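Local coordinates for protein SusD homolog (Bacteroides ovatus, PDB 4F53) that probably binds mucin O-glycans, as a TPR-like member of the SusD/RagB family of outer-membrane lipoproteins, at residues 91-96 against 132-137; 87-92 against 143-148; 368-373 against 377-382; 268-273 against 433-438. All blocks are in the same frame, centred on the assembly; numbering follows the deposited sequence.

Interaction 1: 91-96 against 132-137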
# COMPACT_ATOMS: atom_id res chain seq x y z
N ASP A 91 14.78 -3.85 -8.76
CA ASP A 91 13.89 -4.70 -9.53
C ASP A 91 12.74 -3.92 -10.17
O ASP A 91 12.33 -4.31 -11.25
CB ASP A 91 13.37 -5.88 -8.70
CG ASP A 91 14.39 -6.98 -8.45
OD1 ASP A 91 15.62 -6.68 -8.45
OD2 ASP A 91 13.98 -8.14 -8.25
N PHE A 92 12.28 -2.81 -9.59
CA PHE A 92 11.26 -2.00 -10.27
C PHE A 92 11.82 -1.35 -11.54
O PHE A 92 11.13 -1.35 -12.55
CB PHE A 92 10.68 -0.92 -9.36
CG PHE A 92 9.55 -1.42 -8.49
CD1 PHE A 92 8.32 -1.77 -9.04
CD2 PHE A 92 9.71 -1.53 -7.12
CE1 PHE A 92 7.28 -2.22 -8.24
CE2 PHE A 92 8.66 -1.96 -6.31
CZ PHE A 92 7.46 -2.32 -6.88
N TYR A 93 13.08 -0.87 -11.49
CA TYR A 93 13.74 -0.24 -12.65
C TYR A 93 14.03 -1.27 -13.76
O TYR A 93 13.74 -0.97 -14.91
CB TYR A 93 15.03 0.50 -12.23
CG TYR A 93 14.73 1.82 -11.54
CD1 TYR A 93 14.35 1.86 -10.20
CD2 TYR A 93 14.79 3.03 -12.24
CE1 TYR A 93 14.05 3.07 -9.57
CE2 TYR A 93 14.50 4.24 -11.62
CZ TYR A 93 14.14 4.25 -10.28
OH TYR A 93 13.83 5.44 -9.68
N SER A 94 14.54 -2.47 -13.41
CA SER A 94 14.86 -3.58 -14.34
C SER A 94 13.62 -4.11 -15.04
O SER A 94 13.67 -4.50 -16.22
CB SER A 94 15.50 -4.75 -13.59
OG SER A 94 16.63 -4.35 -12.85
N LYS A 95 12.52 -4.19 -14.30
CA LYS A 95 11.29 -4.75 -14.82
C LYS A 95 10.44 -3.73 -15.57
O LYS A 95 9.73 -4.12 -16.50
CB LYS A 95 10.46 -5.39 -13.70
CG LYS A 95 11.13 -6.62 -13.10
CD LYS A 95 10.35 -7.08 -11.89
CE LYS A 95 11.11 -8.11 -11.09
NZ LYS A 95 11.08 -9.43 -11.76
N PHE A 96 10.49 -2.44 -15.18
CA PHE A 96 9.65 -1.43 -15.81
C PHE A 96 10.26 -0.75 -17.05
O PHE A 96 9.62 -0.71 -18.11
CB PHE A 96 9.21 -0.32 -14.79
CG PHE A 96 8.12 0.57 -15.33
CD1 PHE A 96 8.42 1.71 -16.08
CD2 PHE A 96 6.78 0.25 -15.12
CE1 PHE A 96 7.40 2.49 -16.64
CE2 PHE A 96 5.75 1.03 -15.66
CZ PHE A 96 6.07 2.13 -16.45
N GLY A 132 12.25 8.16 -1.09
CA GLY A 132 12.38 9.61 -1.09
C GLY A 132 12.94 10.02 -2.44
O GLY A 132 12.35 9.62 -3.45
N PRO A 133 14.11 10.72 -2.53
CA PRO A 133 14.69 11.03 -3.86
C PRO A 133 14.97 9.75 -4.66
O PRO A 133 15.42 8.75 -4.09
CB PRO A 133 16.00 11.77 -3.52
CG PRO A 133 15.79 12.30 -2.15
CD PRO A 133 14.95 11.26 -1.45
N ILE A 134 14.66 9.76 -5.97
CA ILE A 134 14.89 8.59 -6.84
C ILE A 134 15.28 9.05 -8.27
O ILE A 134 14.91 10.17 -8.66
CB ILE A 134 13.60 7.66 -6.92
CG1 ILE A 134 12.36 8.41 -7.48
CG2 ILE A 134 13.29 6.92 -5.59
CD1 ILE A 134 11.31 7.53 -8.16
N PRO A 135 15.95 8.21 -9.09
CA PRO A 135 16.12 8.58 -10.51
C PRO A 135 14.74 8.56 -11.18
O PRO A 135 14.00 7.56 -11.08
CB PRO A 135 17.08 7.51 -11.07
CG PRO A 135 17.44 6.63 -9.93
CD PRO A 135 16.48 6.85 -8.82
N TYR A 136 14.34 9.69 -11.78
CA TYR A 136 13.03 9.81 -12.42
C TYR A 136 13.12 10.59 -13.76
O TYR A 136 13.15 9.96 -14.83
CB TYR A 136 11.97 10.40 -11.46
CG TYR A 136 10.56 10.26 -11.99
CD1 TYR A 136 9.95 9.01 -12.08
CD2 TYR A 136 9.85 11.37 -12.45
CE1 TYR A 136 8.68 8.86 -12.64
CE2 TYR A 136 8.57 11.23 -12.98
CZ TYR A 136 8.00 9.98 -13.09
OH TYR A 136 6.75 9.83 -13.63
N SER A 137 13.20 11.92 -13.72
CA SER A 137 13.25 12.74 -14.94
C SER A 137 14.54 12.53 -15.75
O SER A 137 14.52 12.80 -16.95
CB SER A 137 13.09 14.22 -14.62
OG SER A 137 14.20 14.75 -13.91

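Interaction 2: 87-92 against 143-148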
# COMPACT_ATOMS: atom_id res chain seq x y z
N ILE A 87 15.94 -5.54 -3.89
CA ILE A 87 14.72 -5.86 -4.61
C ILE A 87 13.70 -4.69 -4.69
O ILE A 87 13.27 -4.44 -5.82
CB ILE A 87 14.09 -7.19 -4.08
CG1 ILE A 87 15.10 -8.33 -4.30
CG2 ILE A 87 12.74 -7.52 -4.80
CD1 ILE A 87 14.89 -9.54 -3.44
N PRO A 88 13.30 -3.94 -3.59
CA PRO A 88 12.28 -2.88 -3.78
C PRO A 88 12.75 -1.64 -4.52
O PRO A 88 11.95 -0.70 -4.72
CB PRO A 88 11.88 -2.52 -2.34
CG PRO A 88 12.41 -3.62 -1.48
CD PRO A 88 13.64 -4.06 -2.17
N PHE A 89 14.04 -1.59 -4.93
CA PHE A 89 14.58 -0.45 -5.66
C PHE A 89 14.91 -0.89 -7.08
O PHE A 89 14.13 -0.59 -7.99
CB PHE A 89 15.82 0.13 -4.94
CG PHE A 89 16.27 1.50 -5.41
CD1 PHE A 89 15.37 2.56 -5.51
CD2 PHE A 89 17.61 1.75 -5.70
CE1 PHE A 89 15.80 3.83 -5.93
CE2 PHE A 89 18.03 3.02 -6.11
CZ PHE A 89 17.12 4.05 -6.22
N ASN A 90 15.99 -1.66 -7.25
CA ASN A 90 16.54 -2.14 -8.52
C ASN A 90 15.57 -2.94 -9.36
O ASN A 90 15.55 -2.73 -10.57
CB ASN A 90 17.81 -2.99 -8.29
CG ASN A 90 19.00 -2.18 -7.83
OD1 ASN A 90 19.07 -1.71 -6.70
ND2 ASN A 90 19.98 -2.01 -8.71
N ASP A 91 14.78 -3.85 -8.76
CA ASP A 91 13.89 -4.70 -9.53
C ASP A 91 12.74 -3.92 -10.17
O ASP A 91 12.33 -4.31 -11.25
CB ASP A 91 13.37 -5.88 -8.70
CG ASP A 91 14.39 -6.98 -8.45
OD1 ASP A 91 15.62 -6.68 -8.45
OD2 ASP A 91 13.98 -8.14 -8.25
N PHE A 92 12.28 -2.81 -9.59
CA PHE A 92 11.26 -2.00 -10.27
C PHE A 92 11.82 -1.35 -11.54
O PHE A 92 11.13 -1.35 -12.55
CB PHE A 92 10.68 -0.92 -9.36
CG PHE A 92 9.55 -1.42 -8.49
CD1 PHE A 92 8.32 -1.77 -9.04
CD2 PHE A 92 9.71 -1.53 -7.12
CE1 PHE A 92 7.28 -2.22 -8.24
CE2 PHE A 92 8.66 -1.96 -6.31
CZ PHE A 92 7.46 -2.32 -6.88
N ASN A 143 20.79 2.22 -18.74
CA ASN A 143 20.68 1.68 -17.38
C ASN A 143 19.96 2.73 -16.53
O ASN A 143 20.61 3.58 -15.90
CB ASN A 143 22.08 1.33 -16.82
CG ASN A 143 22.12 0.70 -15.44
OD1 ASN A 143 21.11 0.52 -14.77
ND2 ASN A 143 23.32 0.34 -14.99
N ALA A 144 18.61 2.68 -16.57
CA ALA A 144 17.68 3.61 -15.93
C ALA A 144 18.07 4.06 -14.52
O ALA A 144 18.11 5.25 -14.28
CB ALA A 144 16.29 2.99 -15.90
N ILE A 145 18.38 3.12 -13.60
CA ILE A 145 18.73 3.39 -12.19
C ILE A 145 20.11 4.11 -12.02
O ILE A 145 20.33 4.77 -11.00
CB ILE A 145 18.66 2.07 -11.36
CG1 ILE A 145 18.31 2.35 -9.88
CG2 ILE A 145 19.91 1.18 -11.52
CD1 ILE A 145 17.72 1.20 -9.17
N LYS A 146 21.02 3.95 -13.02
CA LYS A 146 22.35 4.54 -13.03
C LYS A 146 22.24 5.94 -13.64
O LYS A 146 22.70 6.20 -14.76
CB LYS A 146 23.36 3.64 -13.77
CG LYS A 146 24.83 3.97 -13.47
CD LYS A 146 25.75 3.21 -14.40
CE LYS A 146 27.19 3.22 -13.96
NZ LYS A 146 27.93 2.06 -14.51
N SER A 147 21.58 6.83 -12.88
CA SER A 147 21.27 8.19 -13.29
C SER A 147 21.20 9.15 -12.08
O SER A 147 21.04 8.67 -10.94
CB SER A 147 19.91 8.20 -14.01
OG SER A 147 19.82 7.22 -15.03
N PRO A 148 21.25 10.50 -12.29
CA PRO A 148 21.03 11.43 -11.16
C PRO A 148 19.61 11.28 -10.56
O PRO A 148 18.66 10.94 -11.28
CB PRO A 148 21.22 12.82 -11.79
CG PRO A 148 22.00 12.55 -13.07
CD PRO A 148 21.49 11.24 -13.55

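Interaction 3: 368-373 against 377-382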
# COMPACT_ATOMS: atom_id res chain seq x y z
N LEU A 368 -19.11 1.37 0.40
CA LEU A 368 -18.40 0.90 -0.78
C LEU A 368 -17.53 -0.32 -0.45
O LEU A 368 -17.50 -1.27 -1.24
CB LEU A 368 -17.52 2.02 -1.38
CG LEU A 368 -18.27 3.09 -2.19
CD1 LEU A 368 -17.38 4.31 -2.40
CD2 LEU A 368 -18.78 2.54 -3.51
N SER A 369 -16.88 -0.34 0.75
CA SER A 369 -16.03 -1.45 1.14
C SER A 369 -16.87 -2.72 1.38
O SER A 369 -16.47 -3.82 0.95
CB SER A 369 -15.20 -1.08 2.36
OG SER A 369 -14.42 -2.18 2.80
N PHE A 370 -18.05 -2.56 2.01
CA PHE A 370 -19.00 -3.68 2.21
C PHE A 370 -19.40 -4.28 0.83
O PHE A 370 -19.30 -5.48 0.63
CB PHE A 370 -20.23 -3.19 2.98
CG PHE A 370 -20.11 -3.32 4.49
CD1 PHE A 370 -18.98 -2.83 5.16
CD2 PHE A 370 -21.13 -3.89 5.24
CE1 PHE A 370 -18.89 -2.92 6.54
CE2 PHE A 370 -21.02 -4.00 6.63
CZ PHE A 370 -19.91 -3.49 7.27
N GLU A 371 -19.78 -3.42 -0.12
CA GLU A 371 -20.14 -3.80 -1.49
C GLU A 371 -18.97 -4.48 -2.20
O GLU A 371 -19.17 -5.49 -2.86
CB GLU A 371 -20.59 -2.55 -2.26
CG GLU A 371 -21.23 -2.86 -3.60
CD GLU A 371 -21.79 -1.65 -4.32
OE1 GLU A 371 -21.83 -0.54 -3.72
OE2 GLU A 371 -22.18 -1.81 -5.50
N GLU A 372 -17.75 -3.95 -2.07
CA GLU A 372 -16.54 -4.53 -2.68
C GLU A 372 -16.30 -5.97 -2.17
O GLU A 372 -15.69 -6.77 -2.86
CB GLU A 372 -15.30 -3.68 -2.31
CG GLU A 372 -15.16 -2.37 -3.08
CD GLU A 372 -14.26 -1.29 -2.50
OE1 GLU A 372 -13.71 -1.45 -1.39
OE2 GLU A 372 -14.13 -0.26 -3.18
N ASN A 373 -16.75 -6.27 -0.94
CA ASN A 373 -16.51 -7.54 -0.28
C ASN A 373 -17.74 -8.43 -0.25
O ASN A 373 -17.74 -9.44 0.45
CB ASN A 373 -15.95 -7.29 1.12
CG ASN A 373 -14.52 -6.78 1.06
OD1 ASN A 373 -13.60 -7.49 0.67
ND2 ASN A 373 -14.30 -5.51 1.34
N SER A 377 -25.81 -7.12 3.80
CA SER A 377 -26.58 -6.66 4.96
C SER A 377 -25.66 -6.27 6.16
O SER A 377 -24.50 -6.71 6.24
CB SER A 377 -27.60 -7.72 5.39
OG SER A 377 -27.02 -8.75 6.17
N GLY A 378 -26.23 -5.47 7.06
CA GLY A 378 -25.60 -5.05 8.31
C GLY A 378 -24.71 -3.83 8.31
O GLY A 378 -23.99 -3.61 9.28
N VAL A 379 -24.73 -3.01 7.23
CA VAL A 379 -23.88 -1.83 7.17
C VAL A 379 -24.37 -0.76 8.17
O VAL A 379 -23.56 -0.15 8.85
CB VAL A 379 -23.67 -1.27 5.73
CG1 VAL A 379 -24.89 -0.50 5.23
CG2 VAL A 379 -22.40 -0.40 5.67
N GLU A 380 -25.69 -0.58 8.28
CA GLU A 380 -26.31 0.40 9.18
C GLU A 380 -25.98 0.09 10.65
O GLU A 380 -25.73 1.02 11.41
CB GLU A 380 -27.83 0.48 8.96
CG GLU A 380 -28.25 0.73 7.52
CD GLU A 380 -28.41 -0.49 6.61
OE1 GLU A 380 -28.21 -1.64 7.07
OE2 GLU A 380 -28.73 -0.27 5.42
N ASN A 381 -25.93 -1.19 11.04
CA ASN A 381 -25.56 -1.56 12.41
C ASN A 381 -24.07 -1.35 12.60
O ASN A 381 -23.66 -0.92 13.67
CB ASN A 381 -25.95 -3.00 12.78
CG ASN A 381 -27.43 -3.28 12.75
OD1 ASN A 381 -28.24 -2.56 13.34
ND2 ASN A 381 -27.80 -4.36 12.09
N TYR A 382 -23.27 -1.63 11.58
CA TYR A 382 -21.83 -1.43 11.65
C TYR A 382 -21.51 0.05 11.83
O TYR A 382 -20.72 0.40 12.71
CB TYR A 382 -21.13 -2.01 10.42
CG TYR A 382 -19.62 -1.90 10.51
CD1 TYR A 382 -18.87 -2.83 11.24
CD2 TYR A 382 -18.94 -0.85 9.88
CE1 TYR A 382 -17.49 -2.71 11.34
CE2 TYR A 382 -17.55 -0.75 9.95
CZ TYR A 382 -16.83 -1.68 10.68
OH TYR A 382 -15.45 -1.55 10.78

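Interaction 4: 268-273 against 433-438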
# COMPACT_ATOMS: atom_id res chain seq x y z
N THR A 268 -6.92 -8.22 13.21
CA THR A 268 -7.97 -8.93 13.93
C THR A 268 -8.38 -8.14 15.21
O THR A 268 -9.54 -8.20 15.59
CB THR A 268 -7.64 -10.41 14.19
OG1 THR A 268 -6.46 -10.51 14.98
CG2 THR A 268 -7.47 -11.22 12.88
N CYS A 269 -7.47 -7.38 15.84
CA CYS A 269 -7.81 -6.57 17.02
C CYS A 269 -8.89 -5.52 16.69
O CYS A 269 -9.87 -5.41 17.41
CB CYS A 269 -6.57 -5.91 17.61
SG CYS A 269 -5.59 -7.01 18.64
N TYR A 270 -8.70 -4.76 15.59
CA TYR A 270 -9.67 -3.75 15.17
C TYR A 270 -10.97 -4.37 14.69
O TYR A 270 -12.04 -3.93 15.07
CB TYR A 270 -9.10 -2.88 14.02
CG TYR A 270 -8.15 -1.79 14.49
CD1 TYR A 270 -8.63 -0.58 14.96
CD2 TYR A 270 -6.77 -1.96 14.40
CE1 TYR A 270 -7.76 0.43 15.38
CE2 TYR A 270 -5.89 -0.95 14.81
CZ TYR A 270 -6.39 0.24 15.30
OH TYR A 270 -5.56 1.25 15.67
N MSE A 271 -10.86 -5.42 13.84
CA MSE A 271 -12.02 -6.02 13.19
C MSE A 271 -12.85 -6.85 14.14
O MSE A 271 -14.07 -6.83 13.99
CB MSE A 271 -11.60 -6.77 11.94
CG MSE A 271 -11.07 -5.79 10.89
SE MSE A 271 -10.51 -6.67 9.29
CE MSE A 271 -12.22 -7.02 8.57
N ASN A 272 -12.24 -7.45 15.18
CA ASN A 272 -13.00 -8.15 16.24
C ASN A 272 -13.73 -7.12 17.11
O ASN A 272 -14.90 -7.30 17.36
CB ASN A 272 -12.08 -9.04 17.12
CG ASN A 272 -11.73 -10.33 16.43
OD1 ASN A 272 -12.40 -10.78 15.52
ND2 ASN A 272 -10.70 -11.00 16.88
N ALA A 273 -13.06 -6.01 17.50
CA ALA A 273 -13.67 -4.95 18.32
C ALA A 273 -14.90 -4.36 17.64
O ALA A 273 -15.86 -4.01 18.32
CB ALA A 273 -12.66 -3.86 18.60
N GLN A 433 -10.69 3.43 9.09
CA GLN A 433 -11.67 2.79 8.24
C GLN A 433 -11.12 2.63 6.82
O GLN A 433 -11.37 1.60 6.24
CB GLN A 433 -13.02 3.52 8.28
CG GLN A 433 -13.78 3.19 9.57
CD GLN A 433 -14.15 1.74 9.75
OE1 GLN A 433 -14.51 1.02 8.79
NE2 GLN A 433 -14.13 1.29 10.98
N LYS A 434 -10.32 3.57 6.32
CA LYS A 434 -9.64 3.42 5.02
C LYS A 434 -8.66 2.22 5.06
O LYS A 434 -8.57 1.46 4.11
CB LYS A 434 -8.89 4.71 4.64
CG LYS A 434 -8.29 4.66 3.22
CD LYS A 434 -7.89 6.03 2.71
CE LYS A 434 -6.46 6.39 2.98
NZ LYS A 434 -6.20 7.75 2.49
N TRP A 435 -7.95 2.07 6.17
CA TRP A 435 -6.98 1.00 6.41
C TRP A 435 -7.67 -0.40 6.38
O TRP A 435 -7.17 -1.28 5.68
CB TRP A 435 -6.25 1.25 7.73
CG TRP A 435 -5.25 0.20 8.11
CD1 TRP A 435 -3.96 0.10 7.67
CD2 TRP A 435 -5.42 -0.81 9.11
NE1 TRP A 435 -3.31 -0.93 8.33
CE2 TRP A 435 -4.18 -1.49 9.24
CE3 TRP A 435 -6.49 -1.19 9.95
CZ2 TRP A 435 -3.98 -2.53 10.18
CZ3 TRP A 435 -6.29 -2.23 10.85
CH2 TRP A 435 -5.04 -2.87 10.98
N ILE A 436 -8.81 -0.57 7.07
CA ILE A 436 -9.58 -1.83 7.01
C ILE A 436 -10.01 -2.08 5.56
O ILE A 436 -9.75 -3.16 5.03
CB ILE A 436 -10.82 -1.84 7.97
CG1 ILE A 436 -10.39 -1.75 9.46
CG2 ILE A 436 -11.67 -3.10 7.72
CD1 ILE A 436 -11.50 -1.37 10.43
N ALA A 437 -10.61 -1.08 4.91
CA ALA A 437 -11.10 -1.21 3.54
C ALA A 437 -9.99 -1.47 2.50
O ALA A 437 -10.27 -2.12 1.49
CB ALA A 437 -11.89 0.03 3.15
N ASN A 438 -8.77 -0.97 2.71
CA ASN A 438 -7.70 -1.07 1.72
C ASN A 438 -6.90 -2.35 1.80
O ASN A 438 -6.04 -2.57 0.95
CB ASN A 438 -6.75 0.13 1.75
CG ASN A 438 -6.80 0.93 0.48
OD1 ASN A 438 -7.42 0.53 -0.49
ND2 ASN A 438 -6.16 2.09 0.47

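Interaction 1: 91-96 against 132-137
The hydroxyl of Tyr-93 donates a hydrogen bond to the backbone carbonyl of Pro-135, with OH 2.5 Å from O. The hydroxyl oxygen lies in the carbonyl plane of Pro-135, on a lone pair, and the C=O...OH angle is 139°. The same carbonyl oxygen sits at the edge of the Tyr-93 ring, near its plane, and comes within 3.4 Å of CE2. The ring leaves helix 82-106 with CG anti to the carbonyl carbon (chi1 -76°), which carries the hydroxyl across to the loop that follows helix 110-131. Around the bond the contact is apolar. The pyrrolidine of Pro-135 meets the phenol at a slant, CD 3.8 Å from CZ of Tyr-93, and Ile-134 brings its CB to 3.5 Å from the Tyr-93 OH. Behind the loop, Ile-134 rests on Val-155 of helix 152-173, so the tyrosine spans from one helix of this SusD/RagB fold to a loop backed by another. All three touching residues are buried. A proline has no N-H to offer, but its carbonyl remains a good acceptor, and here it satisfies a phenol that would otherwise carry a polar group into an apolar setting; the chemistry is therefore one directional bond, with the aliphatic atoms of Ile-134 and Pro-135 packed beside it.

Interaction 2: 87-92 against 143-148
A type I beta turn from Asn-143 to Lys-146, in the loop between helices 110-131 and 152-173, presents Ile-145 to an irregular part of helix 82-106. The nearest backbones are those of Asn-90 and Ile-145, with CA atoms 7.0 Å apart. Nearly all the touching is done by one methyl, Ile-145 CD1, which lies over a face of the Phe-89 ring. It is 3.9 Å from the ring centroid and 27° off the normal, a CH-pi contact displaced toward the rim, and its closest ring atom is CD2 of Phe-89 at 3.5 Å. With CG1 anti to the backbone N (chi1 -151°) and the chain extended beyond it (chi2 157°), the isoleucine reaches the helix with its end methyl. Ile-145 CD1 also packs on Asn-90, 3.6 Å from its CA and 3.9 Å from its CG, the two side chains crossing at about a right angle; the amide itself is engaged elsewhere, its ND2 bonding Glu-484 OE2. Replacing Phe-89 by an alanine would probably leave the Ile-145 methyl without the ring face it rests on and open a gap between turn and helix. Just past the turn, Ser-147 OG donates back to Ala-144 O at 2.7 Å, approaching from above the carbonyl plane, which ties the loop back on itself just after Ile-145. Phe-89 also meets the ring of Tyr-131 at the end of helix 110-131 and touches Pro-481, while Ile-145 reaches Tyr-93 one turn along helix 82-106, placing the turn against the side of that helix.

Interaction 3: 368-373 against 377-382
Helix 358-372 and the short helix 379-383 are two consecutive helices of this TPR-like fold, joined by a short loop, and their backbones come nearest at Phe-370 and Val-379, with CA atoms 7.2 Å apart. Gly-378, at the N-cap position of the second helix, has a positive phi. The contact centres on the Phe-370 ring. Val-379 CG2 lies over one face of it, 3.9 Å from the centroid and 15° off the normal, a CH-pi contact; the methyl is carried there by a torsion that sets CG2 anti to the backbone N. CE2 of Phe-370 reaches Val-379 CA at 3.6 Å. Tyr-382, one turn further, turns its ring at 52° to that of Phe-370 with centroids 5.3 Å apart, an oblique pairing in which Phe-370 CE1 lies over a face of the tyrosine. Its hydroxyl is hydrogen-bonded by Gln-433 NE2. Phe-370 also touches Pro-277 and Ile-375. At the end of the first helix Asn-373 folds back, its ND2 donating to the carbonyl of Ser-369 at an N-H...O angle of 140°. The closest approach of the two aromatic rings is Phe-370 CZ to Tyr-382 CG, 3.6 Å.

Interaction 4: 268-273 against 433-438
Two helices of the largely helical, TPR-like fold, 265-273 and 423-438, pack here through two separate side-chain pairs, their CA atoms nearest at Met-271 and Ile-436, 7.9 Å apart. In the first pair Tyr-270 meets Trp-435. The tyrosine has CG anti to the carbonyl carbon (chi1 -79°), whereas the tryptophan has CG anti to the backbone N (chi1 178°), so each ring is swung from its own helix into the space between the two. The planes stand at 67° and the centroid of the Tyr-270 ring is 5.4 Å from that of the six-membered ring of Trp-435, an oblique pairing. The side chains cross at about a right angle. Both polar ends are satisfied elsewhere: Tyr-270 OH bonds the carbonyl of Lys-456, and Trp-435 NE1 that of Ser-59, which anchors the far end of each side chain. A leucine in place of Tyr-270 would probably leave the Lys-456 carbonyl without its phenol partner and Trp-435 with less aromatic surface to lie against. In the second pair the selenomethionine Met-271 is extended through chi2 and then bends at chi3, bringing its end group against Ile-436. The two side chains slide past each other in opposite directions, and both SE, at 4.1 Å, and CE lie near the CG2 branch of Ile-436. Met-271 also touches Tyr-283, and Ile-436 touches Arg-278. The closer aromatic approach is Tyr-270 CD2 to Trp-435 CZ3, 3.6 Å; the selenomethionine CE stands 4.0 Å from Ile-436 CG2.

Interactions 1 and 2 both hold helix 82-106 to the loop between helices 110-131 and 152-173, their centres only 5 Å apart; Tyr-93 CD1 meets Ile-145 CD1 at 3.6 Å, making them one continuous patch. Interactions 3 and 4 lie on the opposite side of the chain's centre, 13 Å apart between centres and joined by a probable hydrogen bond between Gln-433 NE2, the donor, and Tyr-382 OH. Interactions 1, 2 and 4 are buried, while interaction 3 is partly exposed. Chemistry differs accordingly: interaction 1 alone has a hydrogen bond across its segments, interaction 2 rests on one methyl, and interactions 3 and 4 each combine an oblique aromatic pair with aliphatic packing between helices.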